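Local structure of putative DNA binding protein (Bacteroides thetaiotaomicron VPI-5482, 3HTN) at residues Y9-I14 with N33-E38; V20-H25 with A115-A120; G53-R58 with K70-Q75; E74-S79 with I98-S103. The protein is a metal-binding member of the plants and prokaryotes conserved (PCC) domain family that probably binds DNA, although its biological role is not established. One frame throughout, in Å; residues are numbered along the deposited sequence.

In the fold
All four contacts reach the large antiparallel sheet. Interaction 4 is the most buried; interactions 2 and 3 are partly buried, and interaction 1 lies at the surface, where helix 28-39 meets strand 9-14 through aromatic rings and a carboxylate. The hairpin pairings of interactions 3 and 4 combine backbone ladders and apolar side chains with a threonine hydroxyl pair (interaction 3) or a salt bridge (interaction 4); they share Glu74, Gln75 and a sulfate. Interaction 2 has little apolar packing: amide groups tie the loop after strand 17-22 to the corner after strand 107-117. A hydrogen bond from Asn118 to Gln75 connects it to interactions 3 and 4, while Ser10 and Ser21 connect it to interaction 1.

Interaction 1: Y9-I14 with N33-E38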
# COMPACT_ATOMS: atom_id res chain seq x y z
N TYR A 9 -7.67 -17.38 -12.60
CA TYR A 9 -6.34 -16.88 -12.28
C TYR A 9 -5.28 -17.94 -12.51
O TYR A 9 -5.60 -19.14 -12.63
CB TYR A 9 -6.28 -16.45 -10.80
CG TYR A 9 -6.80 -17.51 -9.86
CD1 TYR A 9 -6.03 -18.63 -9.54
CD2 TYR A 9 -8.09 -17.43 -9.35
CE1 TYR A 9 -6.55 -19.64 -8.73
CE2 TYR A 9 -8.61 -18.42 -8.53
CZ TYR A 9 -7.83 -19.51 -8.22
OH TYR A 9 -8.36 -20.49 -7.41
N SER A 10 -4.03 -17.49 -12.58
CA SER A 10 -2.86 -18.35 -12.55
C SER A 10 -2.00 -17.81 -11.41
O SER A 10 -2.07 -16.62 -11.08
CB SER A 10 -2.11 -18.34 -13.88
OG SER A 10 -1.63 -17.05 -14.21
N TYR A 11 -1.18 -18.67 -10.82
CA TYR A 11 -0.40 -18.29 -9.66
C TYR A 11 0.95 -18.99 -9.57
O TYR A 11 1.18 -19.99 -10.24
CB TYR A 11 -1.20 -18.54 -8.38
CG TYR A 11 -1.42 -20.00 -8.14
CD1 TYR A 11 -2.52 -20.64 -8.69
CD2 TYR A 11 -0.55 -20.73 -7.35
CE1 TYR A 11 -2.73 -21.98 -8.49
CE2 TYR A 11 -0.75 -22.09 -7.15
CZ TYR A 11 -1.84 -22.70 -7.73
OH TYR A 11 -2.07 -24.04 -7.52
N LYS A 12 1.81 -18.45 -8.72
CA LYS A 12 3.09 -19.05 -8.38
C LYS A 12 3.29 -18.99 -6.88
O LYS A 12 3.23 -17.93 -6.29
CB LYS A 12 4.24 -18.33 -9.08
CG LYS A 12 5.61 -18.93 -8.82
CD LYS A 12 6.66 -18.15 -9.60
CE LYS A 12 8.04 -18.71 -9.36
NZ LYS A 12 8.14 -20.13 -9.80
N LYS A 13 3.55 -20.14 -6.26
CA LYS A 13 3.81 -20.18 -4.83
C LYS A 13 5.27 -19.91 -4.55
O LYS A 13 6.14 -20.57 -5.13
CB LYS A 13 3.45 -21.55 -4.26
CG LYS A 13 3.49 -21.62 -2.75
CD LYS A 13 2.98 -22.98 -2.27
CE LYS A 13 3.02 -23.09 -0.75
NZ LYS A 13 4.42 -23.04 -0.24
N ILE A 14 5.53 -18.98 -3.64
CA ILE A 14 6.90 -18.64 -3.23
C ILE A 14 6.91 -18.54 -1.72
O ILE A 14 6.55 -17.52 -1.15
CB ILE A 14 7.43 -17.33 -3.82
CG1 ILE A 14 7.34 -17.32 -5.35
CG2 ILE A 14 8.91 -17.17 -3.39
CD1 ILE A 14 7.78 -16.02 -5.98
N ASN A 33 -11.31 -14.30 -3.70
CA ASN A 33 -12.03 -15.17 -2.76
C ASN A 33 -11.81 -16.62 -3.14
O ASN A 33 -11.40 -17.44 -2.31
CB ASN A 33 -13.54 -14.86 -2.75
CG ASN A 33 -13.90 -13.72 -1.82
OD1 ASN A 33 -13.91 -13.88 -0.60
ND2 ASN A 33 -14.21 -12.57 -2.39
N ALA A 34 -12.02 -16.92 -4.42
CA ALA A 34 -11.88 -18.28 -4.94
C ALA A 34 -10.46 -18.83 -4.75
O ALA A 34 -10.28 -20.01 -4.39
CB ALA A 34 -12.26 -18.31 -6.41
N PHE A 35 -9.46 -17.97 -4.95
CA PHE A 35 -8.09 -18.35 -4.72
C PHE A 35 -7.82 -18.76 -3.28
O PHE A 35 -7.25 -19.79 -3.01
CB PHE A 35 -7.15 -17.20 -5.09
CG PHE A 35 -5.74 -17.56 -4.88
CD1 PHE A 35 -5.11 -18.36 -5.80
CD2 PHE A 35 -5.06 -17.18 -3.73
CE1 PHE A 35 -3.82 -18.77 -5.60
CE2 PHE A 35 -3.78 -17.61 -3.52
CZ PHE A 35 -3.16 -18.38 -4.46
N CYS A 36 -8.23 -17.90 -2.35
CA CYS A 36 -8.04 -18.16 -0.94
C CYS A 36 -8.77 -19.42 -0.51
O CYS A 36 -8.26 -20.20 0.30
CB CYS A 36 -8.50 -16.98 -0.09
SG CYS A 36 -7.52 -15.49 -0.32
N LYS A 37 -9.97 -19.61 -1.04
CA LYS A 37 -10.73 -20.81 -0.75
C LYS A 37 -9.98 -22.04 -1.27
O LYS A 37 -9.80 -23.03 -0.54
CB LYS A 37 -12.13 -20.73 -1.36
CG LYS A 37 -12.98 -21.96 -1.09
CD LYS A 37 -14.42 -21.79 -1.53
CE LYS A 37 -15.18 -23.12 -1.41
NZ LYS A 37 -16.62 -22.96 -1.76
N GLU A 38 -9.54 -21.99 -2.53
CA GLU A 38 -8.80 -23.11 -3.13
C GLU A 38 -7.57 -23.49 -2.31
O GLU A 38 -7.28 -24.68 -2.12
CB GLU A 38 -8.34 -22.77 -4.56
CG GLU A 38 -7.53 -23.90 -5.21
CD GLU A 38 -6.89 -23.58 -6.58
OE1 GLU A 38 -7.08 -22.48 -7.13
OE2 GLU A 38 -6.18 -24.48 -7.10
O HOH W 1 -4.52 -24.95 -9.02
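Tyr9 and Tyr11 both hold CG in the crowded position between backbone N and carbonyl carbon (chi1 50° and 67°), and so both present their rings to helix 28-39. From the helix, Phe35 and Glu38 answer with CG anti to the backbone N. Phe35 sits at the apex of a triangle with the two tyrosines and turns its edge to the face of each: its CD1 comes to 3.5 Å from Tyr9 CE1, while its CE1 sits 3.7 Å from Tyr11 CG. Both pairs are T-shaped, with the Phe35 and Tyr9 planes at 83°. Phe35 CB adds a CH-pi contact over the Tyr9 face, and Ala34 CB touches that ring at its edge. Tyr18 and Val20 of strand 17-22 also pack on Phe35, so this aromatic cluster seats the helix against strands at one end of the sheet.

Beyond the rings, the extended Glu38 chain carries its carboxylate to the tyrosine tips. Tyr9 OH donates to the anti lone pair of Glu38 OE1 at a very short 2.4 Å. A water donates to Glu38 OE2, its oxygen 2.6 Å from that atom, and is also hydrogen-bonded to Tyr11 OH, which in addition pairs with Lys39 NZ. So short a phenol-carboxylate bond, if the distance is taken literally, implies a strong and probably charge-assisted link whose proton may be partly shared.

Interaction 2: V20-H25 with A115-A120; sequences VSINNH and AIQNGA
Gln117 NE2 is gripped by two hydrogen bonds, one from each of its protons: it donates to Ile22 O across the contact and to Gly119 O further along its own chain, at 2.9 Å from each oxygen. This buried glutamine bridges two turning points of the antiparallel sheet of the PCC domain, the loop that leaves strand 17-22 and the corner at Asn118 and Gly119 that leads from strand 107-117 into strand 120-127. Its CG is anti to the backbone N (chi1 -173°) and the chain runs on extended, which carries the amide to the backbone of Ile22 and Asn23. NE2 lies above the carbonyl plane of both acceptors; they differ in that Gly119 O lies in the plane of the Gln117 amide while Ile22 O is tilted out of it. On the other side of that amide, OE1 rests 3.3 Å from Ile22 CB.

Asn24 returns the grip. Its OD1 accepts a nearly straight bond from Gly119 N at 2.9 Å (166° at the hydrogen) and a weak one from His25 N, which also makes a weak bond to Gln117 O. At Gly119 the backbone angles would press any CB against the carbonyl oxygen of Asn118.

Two waters add further bridges between the segments. One joins Asn24 ND2 to Asn118 OD1, while Asn118 ND2 turns to Gln75. The second, in the plane of the His25 ring at its edge, lies 2.7 Å from His25 ND1 and donates to Gln117 O, also at 2.7 Å.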
# COMPACT_ATOMS: atom_id res chain seq x y z
N VAL A 20 -0.36 -13.93 -7.61
CA VAL A 20 -1.59 -14.27 -8.31
C VAL A 20 -1.81 -13.31 -9.47
O VAL A 20 -1.80 -12.10 -9.28
CB VAL A 20 -2.79 -14.24 -7.37
CG1 VAL A 20 -4.07 -14.63 -8.10
CG2 VAL A 20 -2.51 -15.15 -6.18
N SER A 21 -1.95 -13.89 -10.66
CA SER A 21 -2.25 -13.16 -11.88
C SER A 21 -3.68 -13.46 -12.27
O SER A 21 -3.98 -14.56 -12.72
CB SER A 21 -1.26 -13.53 -12.97
OG SER A 21 -1.52 -12.78 -14.12
N ILE A 22 -4.56 -12.50 -12.08
CA ILE A 22 -5.97 -12.72 -12.35
C ILE A 22 -6.19 -12.63 -13.85
O ILE A 22 -5.51 -11.87 -14.56
CB ILE A 22 -6.83 -11.70 -11.54
CG1 ILE A 22 -6.60 -11.90 -10.03
CG2 ILE A 22 -8.29 -11.85 -11.91
CD1 ILE A 22 -7.45 -11.10 -9.12
N ASN A 23 -7.11 -13.47 -14.37
CA ASN A 23 -7.43 -13.48 -15.79
C ASN A 23 -8.07 -12.16 -16.19
O ASN A 23 -8.79 -11.55 -15.40
CB ASN A 23 -8.41 -14.62 -16.15
CG ASN A 23 -7.80 -16.00 -16.01
OD1 ASN A 23 -6.62 -16.14 -15.73
ND2 ASN A 23 -8.63 -17.03 -16.17
N ASN A 24 -7.86 -11.75 -17.42
CA ASN A 24 -8.47 -10.53 -17.89
C ASN A 24 -9.99 -10.70 -17.91
O ASN A 24 -10.53 -11.82 -18.00
CB ASN A 24 -7.97 -10.20 -19.28
CG ASN A 24 -8.13 -8.74 -19.64
OD1 ASN A 24 -8.51 -7.92 -18.80
ND2 ASN A 24 -7.86 -8.41 -20.91
N HIS A 25 -10.70 -9.58 -17.82
CA HIS A 25 -12.16 -9.55 -17.88
C HIS A 25 -12.85 -10.33 -16.77
O HIS A 25 -13.99 -10.77 -16.92
CB HIS A 25 -12.67 -10.06 -19.24
CG HIS A 25 -11.97 -9.44 -20.40
ND1 HIS A 25 -11.93 -8.08 -20.60
CD2 HIS A 25 -11.28 -10.00 -21.43
CE1 HIS A 25 -11.26 -7.82 -21.71
NE2 HIS A 25 -10.84 -8.97 -22.22
N ALA A 115 -14.52 -5.28 -8.83
CA ALA A 115 -13.81 -4.60 -9.91
C ALA A 115 -13.58 -5.60 -11.02
O ALA A 115 -13.15 -6.71 -10.74
CB ALA A 115 -12.49 -4.03 -9.44
N ILE A 116 -13.84 -5.21 -12.26
CA ILE A 116 -13.64 -6.08 -13.42
C ILE A 116 -12.34 -5.70 -14.12
O ILE A 116 -12.21 -4.58 -14.62
CB ILE A 116 -14.81 -5.97 -14.42
CG1 ILE A 116 -16.13 -6.36 -13.73
CG2 ILE A 116 -14.55 -6.87 -15.65
CD1 ILE A 116 -17.40 -6.12 -14.60
N GLN A 117 -11.40 -6.64 -14.15
CA GLN A 117 -10.13 -6.41 -14.79
C GLN A 117 -10.26 -6.12 -16.28
O GLN A 117 -11.07 -6.70 -16.98
CB GLN A 117 -9.24 -7.62 -14.55
CG GLN A 117 -7.81 -7.49 -15.03
CD GLN A 117 -6.97 -8.56 -14.49
OE1 GLN A 117 -7.06 -8.90 -13.31
NE2 GLN A 117 -6.12 -9.12 -15.33
N ASN A 118 -9.44 -5.19 -16.73
CA ASN A 118 -9.31 -4.85 -18.14
C ASN A 118 -7.85 -4.46 -18.38
O ASN A 118 -7.49 -3.28 -18.43
CB ASN A 118 -10.28 -3.75 -18.54
CG ASN A 118 -10.43 -3.66 -20.03
OD1 ASN A 118 -10.44 -4.69 -20.71
ND2 ASN A 118 -10.51 -2.45 -20.57
N GLY A 119 -7.02 -5.49 -18.51
CA GLY A 119 -5.56 -5.35 -18.58
C GLY A 119 -4.98 -6.42 -17.68
O GLY A 119 -5.43 -7.58 -17.71
N ALA A 120 -4.01 -6.05 -16.85
CA ALA A 120 -3.30 -6.94 -15.94
C ALA A 120 -3.89 -6.88 -14.57
O ALA A 120 -4.59 -5.92 -14.20
CB ALA A 120 -1.83 -6.53 -15.89
O HOH W 2 -8.16 -5.65 -21.90
O HOH W 3 -12.90 -6.21 -18.94

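Interaction 3: G53-R58 with K70-Q75; sequences GELTLR and KTFREQ. With SO4 (sulfate ion), chain E.
Phe72 and Leu57 cross at about a right angle, Leu57 CD1 coming to 4.1 Å from Phe72 CE1, while Leu55 CD2 meets Phe72 CD1. Leu108 and, from the third subunit, Tyr105 also pack on Phe72. On the same side of the sheet, Lys70 stretches out extended, and its NZ donates to SO4 O4 at 2.7 Å; SO4 O3 lies in plane at the edge of the Phe72 ring. An alanine in place of Phe72 would remove the ring that touches Leu55, Leu57 and Tyr105 of the third subunit, and would probably loosen the packing at that boundary.

The frame is an antiparallel beta hairpin of strands 54-60 and 67-72. Leu55 with Phe72 and Leu57 with Lys70 are hydrogen-bonded pairs, and in each the segment 70-75 nitrogen aims nearly along the C=O axis, as Phe72 N does toward Leu55 O at 2.8 Å.

The non-hydrogen-bonded pair between them carries the opposite face: Thr56 and Thr71 cross obliquely, their OG1 atoms hydrogen-bonded at 2.8 Å. Beside them Thr71 CG2 touches Glu54 CG at 3.7 Å. Glu54 and Arg73 run side by side, pointing the same way with carboxylate and guanidinium planes 89° apart; their charged ends do not meet.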
# COMPACT_ATOMS: atom_id res chain seq x y z
N GLY A 53 -11.92 -2.00 -15.80
CA GLY A 53 -12.96 -1.31 -16.58
C GLY A 53 -14.26 -1.04 -15.86
O GLY A 53 -15.16 -0.39 -16.43
N GLU A 54 -14.35 -1.49 -14.61
CA GLU A 54 -15.53 -1.27 -13.79
C GLU A 54 -15.10 -1.43 -12.33
O GLU A 54 -14.27 -2.28 -12.02
CB GLU A 54 -16.65 -2.24 -14.15
CG GLU A 54 -17.99 -1.88 -13.53
CD GLU A 54 -19.17 -2.50 -14.26
OE1 GLU A 54 -19.20 -2.44 -15.52
OE2 GLU A 54 -20.07 -3.03 -13.57
N LEU A 55 -15.64 -0.59 -11.46
CA LEU A 55 -15.31 -0.58 -10.04
C LEU A 55 -16.53 -0.30 -9.23
O LEU A 55 -17.28 0.61 -9.57
CB LEU A 55 -14.34 0.56 -9.76
CG LEU A 55 -13.90 0.79 -8.32
CD1 LEU A 55 -13.10 -0.40 -7.76
CD2 LEU A 55 -13.12 2.09 -8.19
N THR A 56 -16.72 -1.03 -8.14
CA THR A 56 -17.77 -0.70 -7.19
C THR A 56 -17.13 -0.51 -5.82
O THR A 56 -16.46 -1.41 -5.30
CB THR A 56 -18.86 -1.76 -7.10
OG1 THR A 56 -19.38 -1.99 -8.41
CG2 THR A 56 -20.00 -1.27 -6.18
N LEU A 57 -17.38 0.67 -5.24
CA LEU A 57 -16.96 1.03 -3.89
C LEU A 57 -18.16 1.20 -3.00
O LEU A 57 -19.24 1.54 -3.49
CB LEU A 57 -16.17 2.33 -3.90
CG LEU A 57 -14.94 2.39 -4.80
CD1 LEU A 57 -14.34 3.81 -4.81
CD2 LEU A 57 -13.89 1.31 -4.41
N ARG A 58 -17.98 0.97 -1.70
CA ARG A 58 -19.02 1.21 -0.71
C ARG A 58 -18.60 2.28 0.26
O ARG A 58 -17.48 2.23 0.79
CB ARG A 58 -19.32 -0.05 0.09
CG ARG A 58 -20.36 0.16 1.18
CD ARG A 58 -20.90 -1.11 1.73
NE ARG A 58 -21.72 -1.80 0.75
CZ ARG A 58 -22.27 -3.01 0.90
NH1 ARG A 58 -22.01 -3.74 1.96
NH2 ARG A 58 -23.02 -3.52 -0.04
N LYS A 70 -21.20 2.74 -5.11
CA LYS A 70 -21.04 3.48 -6.35
C LYS A 70 -20.21 2.69 -7.36
O LYS A 70 -19.10 2.25 -7.04
CB LYS A 70 -20.40 4.85 -6.12
CG LYS A 70 -20.47 5.73 -7.39
CD LYS A 70 -20.19 7.18 -7.09
CE LYS A 70 -20.29 8.01 -8.35
NZ LYS A 70 -20.21 9.45 -8.08
N THR A 71 -20.76 2.54 -8.56
CA THR A 71 -20.14 1.80 -9.63
C THR A 71 -19.68 2.77 -10.68
O THR A 71 -20.46 3.53 -11.22
CB THR A 71 -21.08 0.76 -10.24
OG1 THR A 71 -21.43 -0.19 -9.23
CG2 THR A 71 -20.43 0.04 -11.45
N PHE A 72 -18.38 2.72 -10.96
CA PHE A 72 -17.76 3.50 -12.03
C PHE A 72 -17.55 2.61 -13.22
O PHE A 72 -17.12 1.48 -13.06
CB PHE A 72 -16.43 4.05 -11.53
CG PHE A 72 -16.55 4.93 -10.33
CD1 PHE A 72 -16.56 4.36 -9.04
CD2 PHE A 72 -16.64 6.30 -10.46
CE1 PHE A 72 -16.70 5.15 -7.92
CE2 PHE A 72 -16.78 7.11 -9.32
CZ PHE A 72 -16.80 6.50 -8.05
N ARG A 73 -17.88 3.10 -14.41
CA ARG A 73 -17.79 2.35 -15.64
C ARG A 73 -16.93 3.10 -16.62
O ARG A 73 -17.39 3.89 -17.43
CB ARG A 73 -19.20 2.13 -16.17
CG ARG A 73 -19.98 1.25 -15.21
CD ARG A 73 -21.29 0.84 -15.80
NE ARG A 73 -22.22 1.96 -15.80
CZ ARG A 73 -23.42 1.93 -16.36
NH1 ARG A 73 -23.89 0.83 -16.92
NH2 ARG A 73 -24.18 3.00 -16.34
N GLU A 74 -15.63 2.87 -16.48
CA GLU A 74 -14.58 3.57 -17.21
C GLU A 74 -13.27 2.84 -16.98
O GLU A 74 -13.17 2.02 -16.07
CB GLU A 74 -14.48 5.01 -16.68
CG GLU A 74 -14.06 5.10 -15.23
CD GLU A 74 -14.21 6.47 -14.68
OE1 GLU A 74 -15.34 6.81 -14.30
OE2 GLU A 74 -13.22 7.22 -14.64
N GLN A 75 -12.26 3.18 -17.75
CA GLN A 75 -10.96 2.57 -17.59
C GLN A 75 -10.25 3.23 -16.40
O GLN A 75 -10.26 4.46 -16.26
CB GLN A 75 -10.11 2.71 -18.86
CG GLN A 75 -8.83 1.97 -18.82
CD GLN A 75 -8.99 0.46 -18.78
OE1 GLN A 75 -10.05 -0.07 -19.13
NE2 GLN A 75 -7.93 -0.25 -18.42
S SO4 E . -18.37 10.82 -10.96
O1 SO4 E . -18.30 9.70 -11.85
O2 SO4 E . -18.17 12.12 -11.62
O3 SO4 E . -17.36 10.69 -9.89
O4 SO4 E . -19.73 10.82 -10.35

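Interaction 4: E74-S79 with I98-S103. With SO4 (sulfate ion), chain E.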
# COMPACT_ATOMS: atom_id res chain seq x y z
N GLU A 74 -15.63 2.87 -16.48
CA GLU A 74 -14.58 3.57 -17.21
C GLU A 74 -13.27 2.84 -16.98
O GLU A 74 -13.17 2.02 -16.07
CB GLU A 74 -14.48 5.01 -16.68
CG GLU A 74 -14.06 5.10 -15.23
CD GLU A 74 -14.21 6.47 -14.68
OE1 GLU A 74 -15.34 6.81 -14.30
OE2 GLU A 74 -13.22 7.22 -14.64
N GLN A 75 -12.26 3.18 -17.75
CA GLN A 75 -10.96 2.57 -17.59
C GLN A 75 -10.25 3.23 -16.40
O GLN A 75 -10.26 4.46 -16.26
CB GLN A 75 -10.11 2.71 -18.86
CG GLN A 75 -8.83 1.97 -18.82
CD GLN A 75 -8.99 0.46 -18.78
OE1 GLN A 75 -10.05 -0.07 -19.13
NE2 GLN A 75 -7.93 -0.25 -18.42
N MSE A 76 -9.70 2.41 -15.51
CA MSE A 76 -8.99 2.92 -14.36
C MSE A 76 -7.76 2.07 -14.09
O MSE A 76 -7.78 0.86 -14.34
CB MSE A 76 -9.88 2.87 -13.09
CG MSE A 76 -11.06 3.82 -13.16
SE MSE A 76 -12.46 3.46 -11.89
CE MSE A 76 -13.29 1.95 -12.91
N GLU A 77 -6.74 2.69 -13.52
CA GLU A 77 -5.56 1.98 -13.03
C GLU A 77 -5.70 1.75 -11.54
O GLU A 77 -6.06 2.70 -10.83
CB GLU A 77 -4.32 2.81 -13.27
CG GLU A 77 -3.90 2.86 -14.77
CD GLU A 77 -3.45 1.52 -15.37
OE1 GLU A 77 -3.27 0.50 -14.65
OE2 GLU A 77 -3.29 1.46 -16.62
N ILE A 78 -5.47 0.54 -11.05
CA ILE A 78 -5.42 0.30 -9.63
C ILE A 78 -4.03 0.72 -9.15
O ILE A 78 -3.03 0.03 -9.43
CB ILE A 78 -5.62 -1.18 -9.28
CG1 ILE A 78 -6.95 -1.72 -9.83
CG2 ILE A 78 -5.53 -1.36 -7.75
CD1 ILE A 78 -7.16 -3.21 -9.64
N SER A 79 -3.92 1.84 -8.44
CA SER A 79 -2.60 2.25 -7.94
C SER A 79 -2.23 1.46 -6.70
O SER A 79 -1.05 1.20 -6.47
CB SER A 79 -2.53 3.74 -7.68
OG SER A 79 -3.43 4.14 -6.66
N ILE A 98 -9.10 0.06 -1.85
CA ILE A 98 -8.46 0.28 -3.11
C ILE A 98 -8.33 1.76 -3.38
O ILE A 98 -9.14 2.56 -2.90
CB ILE A 98 -9.28 -0.42 -4.24
CG1 ILE A 98 -8.50 -0.64 -5.54
CG2 ILE A 98 -10.64 0.31 -4.52
CD1 ILE A 98 -9.24 -1.47 -6.56
N THR A 99 -7.32 2.09 -4.19
CA THR A 99 -7.06 3.39 -4.71
C THR A 99 -6.89 3.21 -6.19
O THR A 99 -6.12 2.32 -6.63
CB THR A 99 -5.80 4.03 -4.12
OG1 THR A 99 -5.82 3.89 -2.69
CG2 THR A 99 -5.69 5.49 -4.56
N VAL A 100 -7.62 3.99 -6.96
CA VAL A 100 -7.56 3.95 -8.40
C VAL A 100 -7.30 5.32 -9.01
O VAL A 100 -7.61 6.34 -8.40
CB VAL A 100 -8.84 3.35 -9.03
CG1 VAL A 100 -9.09 1.93 -8.48
CG2 VAL A 100 -10.04 4.28 -8.83
N GLY A 101 -6.68 5.33 -10.19
CA GLY A 101 -6.51 6.51 -11.03
C GLY A 101 -7.43 6.48 -12.21
O GLY A 101 -7.59 5.45 -12.88
N ARG A 102 -8.03 7.62 -12.50
CA ARG A 102 -8.89 7.79 -13.67
C ARG A 102 -8.05 8.29 -14.83
O ARG A 102 -6.84 8.51 -14.69
CB ARG A 102 -10.03 8.75 -13.35
CG ARG A 102 -10.76 8.37 -12.08
CD ARG A 102 -11.87 9.40 -11.75
NE ARG A 102 -13.15 9.07 -12.38
CZ ARG A 102 -14.32 9.56 -12.00
NH1 ARG A 102 -14.41 10.48 -11.09
NH2 ARG A 102 -15.42 9.13 -12.57
N SER A 103 -8.67 8.46 -15.99
CA SER A 103 -7.93 8.88 -17.18
C SER A 103 -7.35 10.28 -17.07
O SER A 103 -6.45 10.63 -17.83
CB SER A 103 -8.81 8.79 -18.43
OG SER A 103 -9.85 9.71 -18.35
S SO4 E . -18.37 10.82 -10.96
O1 SO4 E . -18.30 9.70 -11.85
O2 SO4 E . -18.17 12.12 -11.62
O3 SO4 E . -17.36 10.69 -9.89
O4 SO4 E . -19.73 10.82 -10.35
O HOH W 4 -11.21 6.98 -16.35
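Ile98 and Ile78 cross at about a right angle, and the bump of one fits the fork of the other: Ile98 CD1 settles between Ile78 CG2 and CG1, at 3.9 Å from CG2, with Ile98 CG1 still nearer, 3.8 Å from Ile78 CG2. Further along the same face, Val100 pushes CG2 to 4.0 Å from the selenium of Met76, a selenomethionine whose chain bends at chi3. On the other face Gly101, directly across from Glu77, offers no side chain, and the Glu77 end leads away, to about 4 Å between its side chain and a bound Fe(III) ion. The backbones pair as an antiparallel hairpin, Glu77 and Gly101 exchanging both N-H...O bonds, the shorter being Gly101 N to Glu77 O at 2.8 Å.

Past the ladder the contact turns polar. Arg102 grips Glu74 side-on: NE reaches OE2 and NH2 reaches OE1, each at 2.9 Å, the NE bond almost straight (177°). NH2 and NH1 also donate to the sulfate, probably from the crystallisation liquor. A leucine in place of Arg102 has no nitrogen for the salt bridge or the sulfate, and the Glu74 carboxylate would probably be less firmly held. A water donating to Glu74 OE2 and Gln75 O, and accepting from Ser103 N, bridges the same end.

The apolar face is covered by Leu55 and Leu57 of strand 54-60 and by Leu108 and Leu112 of strand 107-117, with Ile52 of strand 44-52 alongside, while Ser79 OG bonds Thr99 OG1 of the second subunit.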